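Local coordinates for protein serine protease inhibitor (Thermoanaerobacter tengcongensis, PDB 2PEF) that probably inhibits serine proteases as a member of the serpin family, and is captured here in the latent state, at residues Y306-T314 with G326-T334. Sequence-based numbering, arbitrary orientation. Where two conformers were deposited one is given.
Sequences YISEVLHKT and GAVTSVDIT
A327 faces T314 in an antiparallel, non-hydrogen-bonded pair, its CB 3.8 Å from T314 CG2; so small a side chain suits this buried face. V328 and K313 form the hydrogen-bonded pair that follows, with V328 N 2.8 Å from K313 O. T329 and H312 make a non-hydrogen-bonded pair on the A327 face; T329 OG1, in the conformer given, lies at the ring edge, near its plane, 2.9 Å from H312 CD2, and this hydroxyl bonds S37 of helix 35-46. On the other face two backbone bonds join S330 to L311, and one water bridges S330 OG, E309 O and I333 O, suiting a short hydroxyl. V331 CG1 packs 3.9 Å from I307 CG1, branched apolar groups filling the buried side.

At D332 the chain turns with a positive phi (84°), though D332 N still bonds E309 O. Its OD2 accepts S308 N from above the carboxylate plane, and S308 OG at 2.8 Å through its anti lone pair; S308 chi1 of 55° sets OG beside that oxygen. An alanine in place of D332 is likely to leave S308 N and OG without their shared acceptor. The side chains of T334 and E309 cross at about a right angle, T334 CG2 coming 3.5 Å from E309 OE2, which pairs with K273.

As expected of a latent serpin, 326-331 is inserted reactive-centre loop, between strands 310-318 and 158-169; beyond 310-318 runs strand 255-273, and helix 35-46 covers A327, T329 and V331.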
loop_
_atom_site.group_PDB
_atom_site.type_symbol
_atom_site.label_atom_id
_atom_site.label_comp_id
_atom_site.label_asym_id
_atom_site.label_seq_id
_atom_site.Cartn_x
_atom_site.Cartn_y
_atom_site.Cartn_z
ATOM N N TYR A 306 -5.762 -18.434 13.634
ATOM C CA TYR A 306 -5.423 -17.082 14.060
ATOM C C TYR A 306 -4.349 -16.526 13.134
ATOM O O TYR A 306 -3.624 -17.286 12.493
ATOM C CB TYR A 306 -4.947 -17.069 15.519
ATOM C CG TYR A 306 -3.616 -17.745 15.768
ATOM C CD1 TYR A 306 -2.439 -17.000 15.834
ATOM C CD2 TYR A 306 -3.536 -19.128 15.958
ATOM C CE1 TYR A 306 -1.211 -17.612 16.071
ATOM C CE2 TYR A 306 -2.315 -19.751 16.197
ATOM C CZ TYR A 306 -1.158 -18.986 16.252
ATOM O OH TYR A 306 0.051 -19.598 16.487
ATOM N N ILE A 307 -4.249 -15.203 13.061
ATOM C CA ILE A 307 -3.238 -14.576 12.220
ATOM C C ILE A 307 -1.886 -14.576 12.929
ATOM O O ILE A 307 -1.768 -14.102 14.060
ATOM C CB ILE A 307 -3.636 -13.142 11.812
ATOM C CG1 ILE A 307 -4.961 -13.163 11.043
ATOM C CG2 ILE A 307 -2.522 -12.491 10.983
ATOM C CD1 ILE A 307 -5.544 -11.794 10.759
ATOM N N SER A 308 -0.878 -15.123 12.254
ATOM C CA SER A 308 0.488 -15.114 12.765
ATOM C C SER A 308 1.155 -13.783 12.444
ATOM O O SER A 308 1.585 -13.062 13.346
ATOM C CB SER A 308 1.292 -16.280 12.185
ATOM O OG SER A 308 1.253 -16.268 10.769
ATOM N N GLU A 309 1.232 -13.459 11.156
ATOM C CA GLU A 309 1.835 -12.206 10.713
ATOM C C GLU A 309 1.083 -11.592 9.547
ATOM O O GLU A 309 0.561 -12.304 8.682
ATOM C CB GLU A 309 3.304 -12.409 10.323
ATOM C CG GLU A 309 4.247 -12.714 11.488
ATOM C CD GLU A 309 5.716 -12.558 11.121
ATOM O OE1 GLU A 309 6.016 -12.244 9.948
ATOM O OE2 GLU A 309 6.570 -12.750 12.014
ATOM N N VAL A 310 1.027 -10.265 9.537
ATOM C CA VAL A 310 0.604 -9.518 8.360
ATOM C C VAL A 310 1.860 -8.843 7.817
ATOM O O VAL A 310 2.458 -7.992 8.485
ATOM C CB VAL A 310 -0.500 -8.483 8.690
ATOM C CG1 VAL A 310 -0.858 -7.663 7.453
ATOM C CG2 VAL A 310 -1.742 -9.179 9.233
ATOM N N LEU A 311 2.269 -9.254 6.620
ATOM C CA LEU A 311 3.502 -8.766 6.009
ATOM C C LEU A 311 3.196 -7.915 4.785
ATOM O O LEU A 311 2.319 -8.250 3.992
ATOM C CB LEU A 311 4.413 -9.938 5.633
ATOM C CG LEU A 311 5.855 -9.668 5.181
ATOM C CD1 LEU A 311 6.717 -9.148 6.327
ATOM C CD2 LEU A 311 6.467 -10.930 4.583
ATOM N N HIS A 312 3.938 -6.819 4.647
ATOM C CA HIS A 312 3.768 -5.866 3.564
ATOM C C HIS A 312 5.114 -5.663 2.876
ATOM O O HIS A 312 6.104 -5.380 3.541
ATOM C CB HIS A 312 3.261 -4.534 4.130
ATOM C CG HIS A 312 2.573 -3.665 3.123
ATOM N ND1 HIS A 312 3.038 -2.422 2.757
ATOM C CD2 HIS A 312 1.440 -3.863 2.414
ATOM C CE1 HIS A 312 2.219 -1.895 1.863
ATOM N NE2 HIS A 312 1.242 -2.750 1.638
ATOM N N LYS A 313 5.142 -5.829 1.554
ATOM C CA LYS A 313 6.344 -5.596 0.748
ATOM C C LYS A 313 6.001 -4.626 -0.362
ATOM O O LYS A 313 4.991 -4.791 -1.045
ATOM C CB LYS A 313 6.866 -6.893 0.126
ATOM C CG LYS A 313 7.549 -7.849 1.082
ATOM C CD LYS A 313 8.329 -8.940 0.331
ATOM C CE LYS A 313 9.508 -8.373 -0.458
ATOM N NZ LYS A 313 10.450 -9.439 -0.914
ATOM N N THR A 314 6.844 -3.617 -0.552
ATOM C CA THR A 314 6.598 -2.623 -1.586
ATOM C C THR A 314 7.855 -2.313 -2.382
ATOM O O THR A 314 8.970 -2.583 -1.937
ATOM C CB THR A 314 6.071 -1.310 -1.000
ATOM O OG1 THR A 314 6.994 -0.841 -0.010
ATOM C CG2 THR A 314 4.694 -1.506 -0.367
ATOM N N GLY A 326 4.842 -1.148 -6.775
ATOM C CA GLY A 326 4.258 -2.455 -6.525
ATOM C C GLY A 326 4.109 -2.718 -5.041
ATOM O O GLY A 326 4.882 -2.209 -4.226
ATOM N N ALA A 327 3.104 -3.513 -4.696
ATOM C CA ALA A 327 2.871 -3.887 -3.310
ATOM C C ALA A 327 2.296 -5.285 -3.199
ATOM O O ALA A 327 1.547 -5.742 -4.063
ATOM C CB ALA A 327 1.950 -2.891 -2.630
ATOM N N VAL A 328 2.684 -5.965 -2.131
ATOM C CA VAL A 328 2.062 -7.216 -1.752
ATOM C C VAL A 328 1.744 -7.132 -0.272
ATOM O O VAL A 328 2.533 -6.603 0.513
ATOM C CB VAL A 328 2.987 -8.434 -2.013
ATOM C CG1 VAL A 328 2.369 -9.719 -1.460
ATOM C CG2 VAL A 328 3.270 -8.587 -3.504
ATOM N N THR A 329 0.557 -7.611 0.085
ATOM C CA THR A 329 0.198 -7.813 1.484
ATOM C C THR A 329 -0.204 -9.273 1.673
ATOM O O THR A 329 -1.066 -9.782 0.965
ATOM C CB THR A 329 -0.952 -6.889 1.935
ATOM O OG1 THR A 329 -0.684 -5.545 1.517
ATOM C CG2 THR A 329 -1.106 -6.930 3.456
ATOM N N SER A 330 0.444 -9.939 2.622
ATOM C CA SER A 330 0.119 -11.327 2.920
ATOM C C SER A 330 -0.386 -11.479 4.351
ATOM O O SER A 330 0.010 -10.733 5.255
ATOM C CB SER A 330 1.318 -12.245 2.660
ATOM O OG SER A 330 2.422 -11.868 3.456
ATOM N N VAL A 331 -1.282 -12.446 4.541
ATOM C CA VAL A 331 -1.818 -12.773 5.856
ATOM C C VAL A 331 -1.506 -14.239 6.157
ATOM O O VAL A 331 -1.822 -15.126 5.358
ATOM C CB VAL A 331 -3.346 -12.510 5.922
ATOM C CG1 VAL A 331 -3.926 -12.955 7.265
ATOM C CG2 VAL A 331 -3.651 -11.037 5.663
ATOM N N ASP A 332 -0.870 -14.464 7.310
ATOM C CA ASP A 332 -0.446 -15.794 7.800
ATOM C C ASP A 332 0.898 -16.336 7.273
ATOM O O ASP A 332 1.277 -17.466 7.597
ATOM C CB ASP A 332 -1.563 -16.849 7.699
ATOM C CG ASP A 332 -2.083 -17.288 9.059
ATOM O OD1 ASP A 332 -3.188 -17.873 9.110
ATOM O OD2 ASP A 332 -1.388 -17.064 10.077
ATOM N N ILE A 333 1.602 -15.544 6.468
ATOM C CA ILE A 333 2.969 -15.888 6.072
ATOM C C ILE A 333 3.944 -15.273 7.079
ATOM O O ILE A 333 4.013 -14.050 7.221
ATOM C CB ILE A 333 3.316 -15.430 4.625
ATOM C CG1 ILE A 333 2.514 -16.232 3.594
ATOM C CG2 ILE A 333 4.816 -15.586 4.354
ATOM C CD1 ILE A 333 2.625 -15.722 2.158
ATOM N N THR A 334 4.680 -16.132 7.782
ATOM C CA THR A 334 5.709 -15.681 8.717
ATOM C C THR A 334 7.058 -15.648 8.003
ATOM O O THR A 334 7.588 -16.689 7.604
ATOM C CB THR A 334 5.794 -16.590 9.970
ATOM O OG1 THR A 334 4.506 -16.684 10.592
ATOM C CG2 THR A 334 6.796 -16.039 10.979
HETATM O O HOH W 1 -1.619 -18.953 12.044
HETATM O O HOH W 2 2.611 -18.393 9.740
HETATM O O HOH W 3 1.990 -12.631 6.067
#